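Local structure of cell surface protein (4GT6) at residues F247-G252 against K271-V276; A254-H259 against T281-N286; S275-G280 against S296-E301; Q291-S296 against K314-P319. The protein is of unknown function but, as an extracellular protein carrying BspA-type leucine-rich repeats, probably binds other proteins at the bacterial cell surface. All coordinates share one frame; numbering follows the deposited sequence.

Interaction 1 (F247-G252 against K271-V276). With EDO (1,2-ethanediol), chain I.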
# COMPACT_ATOMS: atom_id res chain seq x y z
N PHE A 247 -18.80 -16.62 -2.84
CA PHE A 247 -19.07 -15.52 -1.92
C PHE A 247 -20.22 -14.70 -2.46
O PHE A 247 -20.27 -14.45 -3.66
CB PHE A 247 -17.83 -14.63 -1.66
CG PHE A 247 -18.10 -13.52 -0.65
CD1 PHE A 247 -18.36 -13.82 0.69
CD2 PHE A 247 -18.12 -12.18 -1.05
CE1 PHE A 247 -18.63 -12.80 1.61
CE2 PHE A 247 -18.34 -11.16 -0.11
CZ PHE A 247 -18.62 -11.47 1.20
N LYS A 248 -21.17 -14.34 -1.60
CA LYS A 248 -22.27 -13.46 -1.97
C LYS A 248 -22.05 -12.15 -1.22
O LYS A 248 -22.06 -12.13 0.02
CB LYS A 248 -23.66 -14.06 -1.66
CG LYS A 248 -24.81 -13.13 -2.06
CD LYS A 248 -26.20 -13.76 -1.81
CE LYS A 248 -26.66 -13.74 -0.35
NZ LYS A 248 -27.80 -14.70 -0.14
N ILE A 249 -21.87 -11.07 -1.96
CA ILE A 249 -21.68 -9.75 -1.33
C ILE A 249 -23.03 -9.37 -0.66
O ILE A 249 -24.07 -9.45 -1.31
CB ILE A 249 -21.22 -8.71 -2.38
CG1 ILE A 249 -19.81 -9.08 -2.91
CG2 ILE A 249 -21.26 -7.28 -1.79
CD1 ILE A 249 -19.41 -8.32 -4.20
N PRO A 250 -23.02 -8.96 0.62
CA PRO A 250 -24.31 -8.68 1.29
C PRO A 250 -25.07 -7.52 0.71
O PRO A 250 -24.50 -6.50 0.29
CB PRO A 250 -23.91 -8.34 2.73
CG PRO A 250 -22.54 -8.92 2.92
CD PRO A 250 -21.88 -8.91 1.57
N ASN A 251 -26.39 -7.66 0.75
CA ASN A 251 -27.30 -6.56 0.44
C ASN A 251 -26.97 -5.42 1.44
O ASN A 251 -26.72 -5.70 2.62
CB ASN A 251 -28.75 -7.04 0.62
CG ASN A 251 -29.77 -5.98 0.38
OD1 ASN A 251 -29.59 -5.11 -0.47
ND2 ASN A 251 -30.88 -6.03 1.11
N GLY A 252 -26.91 -4.19 0.96
CA GLY A 252 -26.53 -3.06 1.81
C GLY A 252 -25.14 -2.54 1.47
O GLY A 252 -24.74 -1.47 1.95
N LYS A 271 -21.29 -13.20 -6.24
CA LYS A 271 -22.63 -12.67 -6.51
C LYS A 271 -22.73 -11.28 -5.90
O LYS A 271 -22.32 -11.08 -4.76
CB LYS A 271 -23.73 -13.61 -5.99
CG LYS A 271 -23.78 -14.89 -6.82
CD LYS A 271 -24.78 -15.92 -6.35
CE LYS A 271 -24.67 -17.20 -7.15
NZ LYS A 271 -24.85 -16.97 -8.62
N MSE A 272 -23.20 -10.31 -6.70
CA MSE A 272 -23.35 -8.92 -6.26
C MSE A 272 -24.81 -8.61 -6.02
O MSE A 272 -25.61 -8.92 -6.90
CB MSE A 272 -22.87 -7.92 -7.34
CG MSE A 272 -21.46 -8.01 -7.70
SE MSE A 272 -21.16 -6.59 -8.97
CE MSE A 272 -19.72 -7.57 -9.82
N PRO A 273 -25.17 -7.90 -4.93
CA PRO A 273 -26.55 -7.45 -4.76
C PRO A 273 -26.80 -6.23 -5.66
O PRO A 273 -25.83 -5.53 -6.03
CB PRO A 273 -26.60 -7.06 -3.27
CG PRO A 273 -25.23 -6.53 -2.99
CD PRO A 273 -24.30 -7.38 -3.84
N ASP A 274 -28.08 -5.90 -5.90
CA ASP A 274 -28.41 -4.74 -6.73
C ASP A 274 -28.14 -3.41 -5.99
O ASP A 274 -28.13 -2.36 -6.64
CB ASP A 274 -29.85 -4.80 -7.24
CG ASP A 274 -30.10 -5.95 -8.21
OD1 ASP A 274 -29.13 -6.39 -8.88
OD2 ASP A 274 -31.26 -6.40 -8.31
N SER A 275 -27.82 -3.47 -4.68
CA SER A 275 -27.43 -2.26 -3.93
C SER A 275 -26.04 -1.77 -4.40
O SER A 275 -25.72 -0.61 -4.20
CB SER A 275 -27.44 -2.50 -2.42
OG SER A 275 -26.59 -3.55 -2.00
N VAL A 276 -25.23 -2.65 -5.05
CA VAL A 276 -23.90 -2.24 -5.56
C VAL A 276 -24.11 -1.33 -6.78
O VAL A 276 -24.71 -1.76 -7.78
CB VAL A 276 -22.96 -3.43 -5.89
CG1 VAL A 276 -21.69 -2.96 -6.63
CG2 VAL A 276 -22.58 -4.20 -4.62
C1 EDO I . -28.13 -9.80 -9.07
O1 EDO I . -28.13 -8.80 -8.06
C2 EDO I . -29.34 -9.60 -10.03
O2 EDO I . -29.20 -8.38 -10.75
O HOH W 1 -29.89 -5.15 -3.06

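Interaction 2 (A254-H259 against T281-N286). With EDO (1,2-ethanediol), chain B; EDO (1,2-ethanediol), chain L.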
# COMPACT_ATOMS: atom_id res chain seq x y z
N ALA A 254 -22.85 -0.78 -1.16
CA ALA A 254 -23.09 0.14 -2.27
C ALA A 254 -21.95 0.18 -3.27
O ALA A 254 -22.12 0.64 -4.40
CB ALA A 254 -23.32 1.54 -1.72
N ARG A 255 -20.77 -0.29 -2.85
CA ARG A 255 -19.58 -0.19 -3.69
C ARG A 255 -18.60 -1.32 -3.39
O ARG A 255 -18.43 -1.70 -2.24
CB ARG A 255 -18.89 1.18 -3.41
CG ARG A 255 -17.45 1.32 -3.99
CD ARG A 255 -17.06 2.75 -4.28
NE ARG A 255 -15.69 2.86 -4.79
CZ ARG A 255 -15.35 2.97 -6.08
NH1 ARG A 255 -16.28 2.97 -7.02
NH2 ARG A 255 -14.07 3.09 -6.42
N ILE A 256 -17.95 -1.82 -4.45
CA ILE A 256 -16.82 -2.74 -4.33
C ILE A 256 -15.63 -1.84 -4.60
O ILE A 256 -15.49 -1.34 -5.72
CB ILE A 256 -16.88 -3.97 -5.28
CG1 ILE A 256 -18.15 -4.80 -5.07
CG2 ILE A 256 -15.61 -4.83 -5.08
CD1 ILE A 256 -18.51 -5.68 -6.31
N GLU A 257 -14.82 -1.56 -3.56
CA GLU A 257 -13.72 -0.61 -3.69
C GLU A 257 -12.57 -1.20 -4.56
O GLU A 257 -12.54 -2.41 -4.84
CB GLU A 257 -13.26 -0.13 -2.30
CG GLU A 257 -12.41 1.14 -2.29
CD GLU A 257 -12.92 2.26 -3.18
OE1 GLU A 257 -13.90 2.93 -2.78
OE2 GLU A 257 -12.41 2.40 -4.32
N THR A 258 -11.69 -0.33 -5.04
CA THR A 258 -10.57 -0.71 -5.91
C THR A 258 -9.75 -1.84 -5.27
O THR A 258 -9.48 -1.81 -4.07
CB THR A 258 -9.71 0.53 -6.27
OG1 THR A 258 -8.66 0.14 -7.16
CG2 THR A 258 -9.11 1.23 -5.06
N HIS A 259 -9.41 -2.86 -6.08
CA HIS A 259 -8.62 -4.04 -5.69
C HIS A 259 -9.19 -4.79 -4.45
O HIS A 259 -8.43 -5.50 -3.78
CB HIS A 259 -7.14 -3.60 -5.46
CG HIS A 259 -6.53 -2.99 -6.69
ND1 HIS A 259 -6.26 -1.63 -6.77
CD2 HIS A 259 -6.22 -3.57 -7.87
CE1 HIS A 259 -5.78 -1.43 -7.99
NE2 HIS A 259 -5.72 -2.57 -8.68
N THR A 281 -11.40 0.23 -9.73
CA THR A 281 -10.33 -0.29 -10.60
C THR A 281 -9.74 -1.60 -10.04
O THR A 281 -9.48 -1.70 -8.83
CB THR A 281 -9.20 0.76 -10.70
OG1 THR A 281 -9.74 1.93 -11.33
CG2 THR A 281 -7.98 0.25 -11.51
N GLY A 282 -9.58 -2.58 -10.92
CA GLY A 282 -8.95 -3.86 -10.61
C GLY A 282 -9.58 -4.61 -9.45
O GLY A 282 -8.89 -5.38 -8.77
N ALA A 283 -10.89 -4.45 -9.25
CA ALA A 283 -11.57 -5.09 -8.13
C ALA A 283 -11.35 -6.59 -8.08
O ALA A 283 -11.17 -7.11 -7.00
CB ALA A 283 -13.04 -4.78 -8.16
N PHE A 284 -11.34 -7.30 -9.22
CA PHE A 284 -11.17 -8.76 -9.25
C PHE A 284 -9.94 -9.16 -10.07
O PHE A 284 -9.87 -10.28 -10.57
CB PHE A 284 -12.43 -9.43 -9.85
CG PHE A 284 -13.67 -9.22 -9.02
CD1 PHE A 284 -14.00 -10.09 -7.99
CD2 PHE A 284 -14.51 -8.14 -9.27
CE1 PHE A 284 -15.15 -9.89 -7.23
CE2 PHE A 284 -15.65 -7.93 -8.49
CZ PHE A 284 -15.96 -8.80 -7.47
N MSE A 285 -8.95 -8.29 -10.13
CA MSE A 285 -7.81 -8.61 -10.96
C MSE A 285 -6.94 -9.76 -10.39
O MSE A 285 -6.82 -9.92 -9.17
CB MSE A 285 -6.98 -7.38 -11.31
CG MSE A 285 -6.12 -6.84 -10.23
SE MSE A 285 -5.04 -5.39 -11.05
CE MSE A 285 -4.11 -6.29 -12.47
N ASN A 286 -6.44 -10.61 -11.29
CA ASN A 286 -5.60 -11.77 -10.98
C ASN A 286 -6.30 -12.77 -10.04
O ASN A 286 -5.67 -13.27 -9.11
CB ASN A 286 -4.25 -11.32 -10.42
CG ASN A 286 -3.47 -10.51 -11.42
OD1 ASN A 286 -3.40 -10.86 -12.59
ND2 ASN A 286 -2.90 -9.41 -10.98
C1 EDO B . -12.40 3.87 -9.84
O1 EDO B . -11.82 3.09 -8.79
C2 EDO B . -13.79 3.32 -10.26
O2 EDO B . -14.82 3.91 -9.48
C1 EDO L . -6.47 3.26 -8.02
O1 EDO L . -6.79 1.93 -7.64
C2 EDO L . -7.69 4.19 -8.00
O2 EDO L . -8.02 4.51 -6.67

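Interaction 3 (S275-G280 against S296-E301). With NA (sodium ion), chain R.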
# COMPACT_ATOMS: atom_id res chain seq x y z
N SER A 275 -27.82 -3.47 -4.68
CA SER A 275 -27.43 -2.26 -3.93
C SER A 275 -26.04 -1.77 -4.40
O SER A 275 -25.72 -0.61 -4.20
CB SER A 275 -27.44 -2.50 -2.42
OG SER A 275 -26.59 -3.55 -2.00
N VAL A 276 -25.23 -2.65 -5.05
CA VAL A 276 -23.90 -2.24 -5.56
C VAL A 276 -24.11 -1.33 -6.78
O VAL A 276 -24.71 -1.76 -7.78
CB VAL A 276 -22.96 -3.43 -5.89
CG1 VAL A 276 -21.69 -2.96 -6.63
CG2 VAL A 276 -22.58 -4.20 -4.62
N VAL A 277 -23.63 -0.09 -6.68
CA VAL A 277 -23.80 0.88 -7.78
C VAL A 277 -22.47 1.16 -8.49
O VAL A 277 -22.48 1.77 -9.56
CB VAL A 277 -24.50 2.19 -7.35
CG1 VAL A 277 -25.91 1.91 -6.82
CG2 VAL A 277 -23.67 3.00 -6.35
N SER A 278 -21.33 0.78 -7.89
CA SER A 278 -20.03 1.02 -8.54
C SER A 278 -18.99 0.00 -8.09
O SER A 278 -19.07 -0.54 -7.00
CB SER A 278 -19.51 2.43 -8.29
OG SER A 278 -19.21 2.66 -6.93
N ILE A 279 -18.02 -0.24 -8.96
CA ILE A 279 -16.88 -1.15 -8.77
C ILE A 279 -15.61 -0.36 -9.03
O ILE A 279 -15.54 0.33 -10.05
CB ILE A 279 -16.98 -2.37 -9.72
CG1 ILE A 279 -18.32 -3.11 -9.58
CG2 ILE A 279 -15.82 -3.34 -9.47
CD1 ILE A 279 -18.57 -4.14 -10.71
N GLY A 280 -14.62 -0.51 -8.16
CA GLY A 280 -13.35 0.18 -8.31
C GLY A 280 -12.40 -0.51 -9.27
O GLY A 280 -12.54 -1.71 -9.55
N SER A 296 -24.59 -6.83 -10.32
CA SER A 296 -25.65 -5.96 -9.87
C SER A 296 -26.34 -5.35 -11.11
O SER A 296 -25.63 -5.00 -12.08
CB SER A 296 -25.06 -4.84 -9.03
OG SER A 296 -26.00 -3.78 -8.94
N SER A 297 -27.66 -5.13 -11.05
CA SER A 297 -28.39 -4.48 -12.15
C SER A 297 -28.17 -2.95 -12.16
O SER A 297 -28.68 -2.28 -13.05
CB SER A 297 -29.89 -4.78 -12.03
OG SER A 297 -30.41 -4.13 -10.87
N ARG A 298 -27.46 -2.39 -11.14
CA ARG A 298 -27.31 -0.93 -11.03
C ARG A 298 -25.90 -0.42 -11.35
O ARG A 298 -25.67 0.80 -11.32
CB ARG A 298 -27.77 -0.45 -9.64
CG ARG A 298 -29.31 -0.60 -9.50
CD ARG A 298 -29.87 -0.19 -8.15
NE ARG A 298 -29.72 1.25 -7.89
CZ ARG A 298 -29.45 1.77 -6.70
NH1 ARG A 298 -29.25 0.98 -5.65
NH2 ARG A 298 -29.35 3.08 -6.55
N ILE A 299 -24.98 -1.30 -11.73
CA ILE A 299 -23.66 -0.81 -12.15
C ILE A 299 -23.76 -0.35 -13.60
O ILE A 299 -24.55 -0.93 -14.35
CB ILE A 299 -22.53 -1.84 -11.92
CG1 ILE A 299 -22.84 -3.18 -12.62
CG2 ILE A 299 -22.30 -2.04 -10.40
CD1 ILE A 299 -21.56 -4.06 -12.87
N THR A 300 -22.98 0.68 -14.00
CA THR A 300 -23.05 1.21 -15.37
C THR A 300 -21.67 1.24 -16.04
O THR A 300 -21.56 1.71 -17.18
CB THR A 300 -23.68 2.62 -15.38
OG1 THR A 300 -22.83 3.51 -14.66
CG2 THR A 300 -25.09 2.65 -14.78
N GLU A 301 -20.63 0.72 -15.35
CA GLU A 301 -19.28 0.70 -15.90
C GLU A 301 -18.51 -0.52 -15.42
O GLU A 301 -18.69 -0.94 -14.28
CB GLU A 301 -18.56 1.99 -15.44
CG GLU A 301 -17.08 2.11 -15.73
CD GLU A 301 -16.50 3.33 -15.03
OE1 GLU A 301 -16.86 4.46 -15.44
OE2 GLU A 301 -15.74 3.16 -14.05
NA NA R . -28.14 -2.66 -15.34
O HOH W 2 -26.90 1.53 -3.13
O HOH W 3 -21.19 1.82 -12.01
O HOH W 4 -24.37 3.11 -11.08
O HOH W 5 -18.86 0.40 -11.83
O HOH W 6 -16.77 2.25 -11.71
O HOH W 7 -25.94 -3.34 -14.46
O HOH W 8 -27.21 -0.40 -15.25
O HOH W 9 -30.31 -1.73 -16.01
O HOH W 10 -29.05 -4.89 -15.59

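Interaction 4 (Q291-S296 against K314-P319)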
# COMPACT_ATOMS: atom_id res chain seq x y z
N GLN A 291 -14.72 -18.12 -12.01
CA GLN A 291 -15.43 -18.62 -13.19
C GLN A 291 -16.82 -18.03 -13.35
O GLN A 291 -17.30 -17.94 -14.49
CB GLN A 291 -15.54 -20.14 -13.13
CG GLN A 291 -14.26 -20.87 -13.50
CD GLN A 291 -14.52 -22.34 -13.70
OE1 GLN A 291 -14.26 -23.16 -12.81
NE2 GLN A 291 -15.05 -22.70 -14.86
N ASP A 292 -17.50 -17.70 -12.24
CA ASP A 292 -18.88 -17.19 -12.34
C ASP A 292 -19.04 -15.88 -11.62
O ASP A 292 -18.60 -15.74 -10.48
CB ASP A 292 -19.85 -18.23 -11.75
CG ASP A 292 -19.86 -19.55 -12.49
OD1 ASP A 292 -20.18 -19.55 -13.70
OD2 ASP A 292 -19.57 -20.58 -11.86
N ILE A 293 -19.63 -14.91 -12.31
CA ILE A 293 -19.89 -13.58 -11.76
C ILE A 293 -21.35 -13.22 -12.04
O ILE A 293 -21.77 -13.27 -13.19
CB ILE A 293 -18.94 -12.50 -12.36
CG1 ILE A 293 -17.46 -12.83 -12.08
CG2 ILE A 293 -19.29 -11.08 -11.80
CD1 ILE A 293 -16.65 -12.88 -13.31
N GLU A 294 -22.11 -12.89 -10.99
CA GLU A 294 -23.48 -12.40 -11.08
C GLU A 294 -23.41 -10.92 -10.73
O GLU A 294 -23.04 -10.56 -9.61
CB GLU A 294 -24.42 -13.19 -10.15
CG GLU A 294 -25.88 -12.81 -10.27
CD GLU A 294 -26.86 -13.70 -9.53
OE1 GLU A 294 -26.58 -14.92 -9.40
OE2 GLU A 294 -27.92 -13.20 -9.11
N PHE A 295 -23.68 -10.06 -11.70
CA PHE A 295 -23.57 -8.63 -11.54
C PHE A 295 -24.79 -8.00 -10.95
O PHE A 295 -25.90 -8.47 -11.17
CB PHE A 295 -23.35 -7.98 -12.93
CG PHE A 295 -22.01 -8.28 -13.55
CD1 PHE A 295 -20.89 -7.55 -13.20
CD2 PHE A 295 -21.88 -9.30 -14.49
CE1 PHE A 295 -19.64 -7.83 -13.78
CE2 PHE A 295 -20.64 -9.56 -15.09
CZ PHE A 295 -19.53 -8.82 -14.74
N SER A 296 -24.59 -6.83 -10.32
CA SER A 296 -25.65 -5.96 -9.87
C SER A 296 -26.34 -5.35 -11.11
O SER A 296 -25.63 -5.00 -12.08
CB SER A 296 -25.06 -4.84 -9.03
OG SER A 296 -26.00 -3.78 -8.94
N LYS A 314 -14.48 -18.36 -18.46
CA LYS A 314 -14.79 -18.93 -19.79
C LYS A 314 -15.93 -18.20 -20.52
O LYS A 314 -15.93 -18.12 -21.74
CB LYS A 314 -15.16 -20.41 -19.67
CG LYS A 314 -13.97 -21.35 -19.61
CD LYS A 314 -14.39 -22.82 -19.67
CE LYS A 314 -14.70 -23.30 -21.08
NZ LYS A 314 -15.26 -24.68 -21.08
N SER A 315 -16.93 -17.76 -19.75
CA SER A 315 -18.13 -17.10 -20.27
C SER A 315 -18.55 -16.00 -19.32
O SER A 315 -18.42 -16.17 -18.10
CB SER A 315 -19.25 -18.12 -20.43
OG SER A 315 -20.44 -17.54 -20.93
N ILE A 316 -18.99 -14.86 -19.86
CA ILE A 316 -19.44 -13.75 -19.02
C ILE A 316 -20.54 -12.98 -19.76
O ILE A 316 -20.47 -12.79 -20.97
CB ILE A 316 -18.26 -12.83 -18.54
CG1 ILE A 316 -18.72 -11.83 -17.45
CG2 ILE A 316 -17.52 -12.15 -19.68
CD1 ILE A 316 -17.64 -11.31 -16.56
N ASP A 317 -21.59 -12.60 -19.01
CA ASP A 317 -22.73 -11.85 -19.53
C ASP A 317 -22.68 -10.46 -18.93
O ASP A 317 -22.86 -10.31 -17.72
CB ASP A 317 -24.04 -12.57 -19.20
CG ASP A 317 -24.20 -13.85 -19.99
OD1 ASP A 317 -23.65 -14.89 -19.56
OD2 ASP A 317 -24.81 -13.81 -21.07
N ILE A 318 -22.36 -9.45 -19.74
CA ILE A 318 -22.26 -8.06 -19.28
C ILE A 318 -23.71 -7.54 -19.16
O ILE A 318 -24.46 -7.67 -20.13
CB ILE A 318 -21.37 -7.20 -20.21
CG1 ILE A 318 -19.91 -7.76 -20.37
CG2 ILE A 318 -21.39 -5.73 -19.85
CD1 ILE A 318 -19.21 -8.21 -19.13
N PRO A 319 -24.13 -7.01 -17.98
CA PRO A 319 -25.53 -6.61 -17.83
C PRO A 319 -25.92 -5.39 -18.66
O PRO A 319 -25.11 -4.49 -18.88
CB PRO A 319 -25.65 -6.29 -16.32
CG PRO A 319 -24.29 -5.95 -15.88
CD PRO A 319 -23.36 -6.81 -16.73
O HOH W 11 -16.64 -19.00 -16.88
O HOH W 12 -21.82 -13.50 -16.11

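Interaction 1 (F247-G252 against K271-V276)
K248 and K271 pair as neighbours in a parallel sheet, K271 N donating to F247 O (3.0 Å) and I249 N to K271 O (2.8 Å). Prolines P250 and P273 follow shortly after, and lacking an N-H they suit the places where this pairing stops. P273 instead offers its ring: its CD lies 3.7 Å from I249 CB, the two side chains crossing at about a right angle. The CD1 end of I249 runs beside M272, a selenomethionine, 4.1 Å from its CG. S275 closes the far end. Its OG, turned between the backbone N and the carbonyl carbon (chi1 59°), accepts from G252 N at 3.0 Å and is also bonded to V253 O. An alanine here would probably leave G252 N and V253 O without their shared mate and the backbone at G252 less firmly held. G252 itself suits its backbone, where a side chain would jam against the preceding carbonyl oxygen. Beyond the pair, K271 NZ reaches across to E294 in a salt bridge, and strand 292-294 continues the sheet past strand 269-271. I249 packs inward on I256 of strand 253-256 and on L235 of strand 233-237.

Interaction 2 (A254-H259 against T281-N286)
T281 O takes two donors from the neighbouring coil: H259 N at 3.0 Å and, in the conformer described here, T258 OG1, which stands anti to the backbone N (chi1 -178°). The same oxygen lies 3.7 Å above the plane of the H259 ring, over its centre. At the rim of that ring M285 contributes its selenium, in plane and 3.7 Å from H259 NE2, while ND1 is bonded to N199. G282 runs so close to the imidazole that a CB would collide with NE2, and its left-handed backbone also suits glycine. Behind T258, the carboxylate of E257 is gripped side-on by R255: NE donates to OE1 (2.7 Å) and NH2 to OE2 (2.8 Å). OE2 also accepts from T258 N, on the same face as NH2, so the carboxylate held by R255 in turn holds the backbone of T258. An ethanediol, probably from the crystallisation liquor, spans R255 and T281 N. On the buried side the contact is apolar. A283, whose side chain is a single methyl, comes within 4.0 Å of I256 CG2 with its CB, and I256 CD1 touches CZ at the edge of the F284 ring (4.2 Å). Successive coils laid one upon the next, their apolar side chains turned into a common core, are characteristic of a leucine-rich-repeat solenoid; here F284, stacked on F261 and meeting F307, joins in that core.

Interaction 3 (S275-G280 against S296-E301)
V277 lays its CG1 over the centre of one face of the R298 guanidinium, 3.5 Å from CZ, the two side chains running alongside each other in the same direction. S296 carries the direct polar bond: its OG, anti to the backbone N, donates to V276 O at 2.7 Å, in the carbonyl plane, and accepts from R298 N at 3.0 Å in an ST turn. A small hydroxyl suits this buried place because it can give and take at once. A valine in its place would probably leave V276 O without this donor and R298 N without its acceptor, freeing the turn to shift. I299 fills the interior, its CG2 beside V276 CG1 (3.9 Å) and its CD1 against I279 CD1 (3.7 Å). Further on, water takes over from direct pairing. One water bridges V277 O and T300 N, another I279 N and E301 O. A sodium ion binds S297 O at 2.4 Å, with four waters and E320 O. Its six ligands are thus neutral oxygens, chemistry consistent with a monovalent ion, and two of the waters also donate to I299 O, tying the ion's shell to the backbone after the ST turn.

Interaction 4 (Q291-S296 against K314-P319)
F295 and I293 reach across to I316 and P319, from segments whose end-to-end directions differ by only 4°. The apolar contacts centre on the F295 ring. P319 CD lies over one face in a CH-pi contact, 4.1 Å from the ring centroid and 29° off its normal; a compact proline, whose ring CH groups can face an aromatic, suits this place. The opposite face is covered by F295's own neighbour but one, with I293 CG2 above its centre. I316 comes to the ring edge, its CD1 3.6 Å from F295 CZ, the two side chains crossing at about a right angle. The same methyl touches I293 CD1 at 3.7 Å, so one isoleucine tip links I293 and F295 across the gap. F295 also packs on M272 and L302.

The polar contacts run through water. One molecule donates to I293 O (2.9 Å) and accepts from D317 N (3.0 Å); a second donates to Q291 O (2.7 Å) and accepts from K314 N (2.8 Å). The outward acids bond to other strands: D317 pairs with R338 in a salt bridge, E294 with K271.

With CA atoms of I293 and I316 7.3 Å apart, the strands stand wider than direct pairing allows. They belong to separate sheets; water bridges their backbones while apolar side chains pack across the gap, which implies a contact held by packing and solvent rather than backbone pairing.

Overall arrangement
The four contacts join neighbouring coils of one leucine-rich-repeat region, part of a longer surface protein. Interactions 1 and 2 lie on adjoining sides of the same coils, centres 13 Å apart, and meet in the core where I249 CD1 is 3.5 Å from I256 CD1. Interaction 3, centred 10 Å from the centre of interaction 1, shares S275 and V276 with it; it joins interaction 2 through the backbone pair I256 O and G280 N (2.7 Å). S296 belongs to interactions 3 and 4, while the salt bridge K271 NZ to E294 OE1 (2.8 Å) ties 1 to 4. The sodium, bound through S297 O of interaction 3, lies about 5 Å from the nearest side-chain atom of P319 in interaction 4.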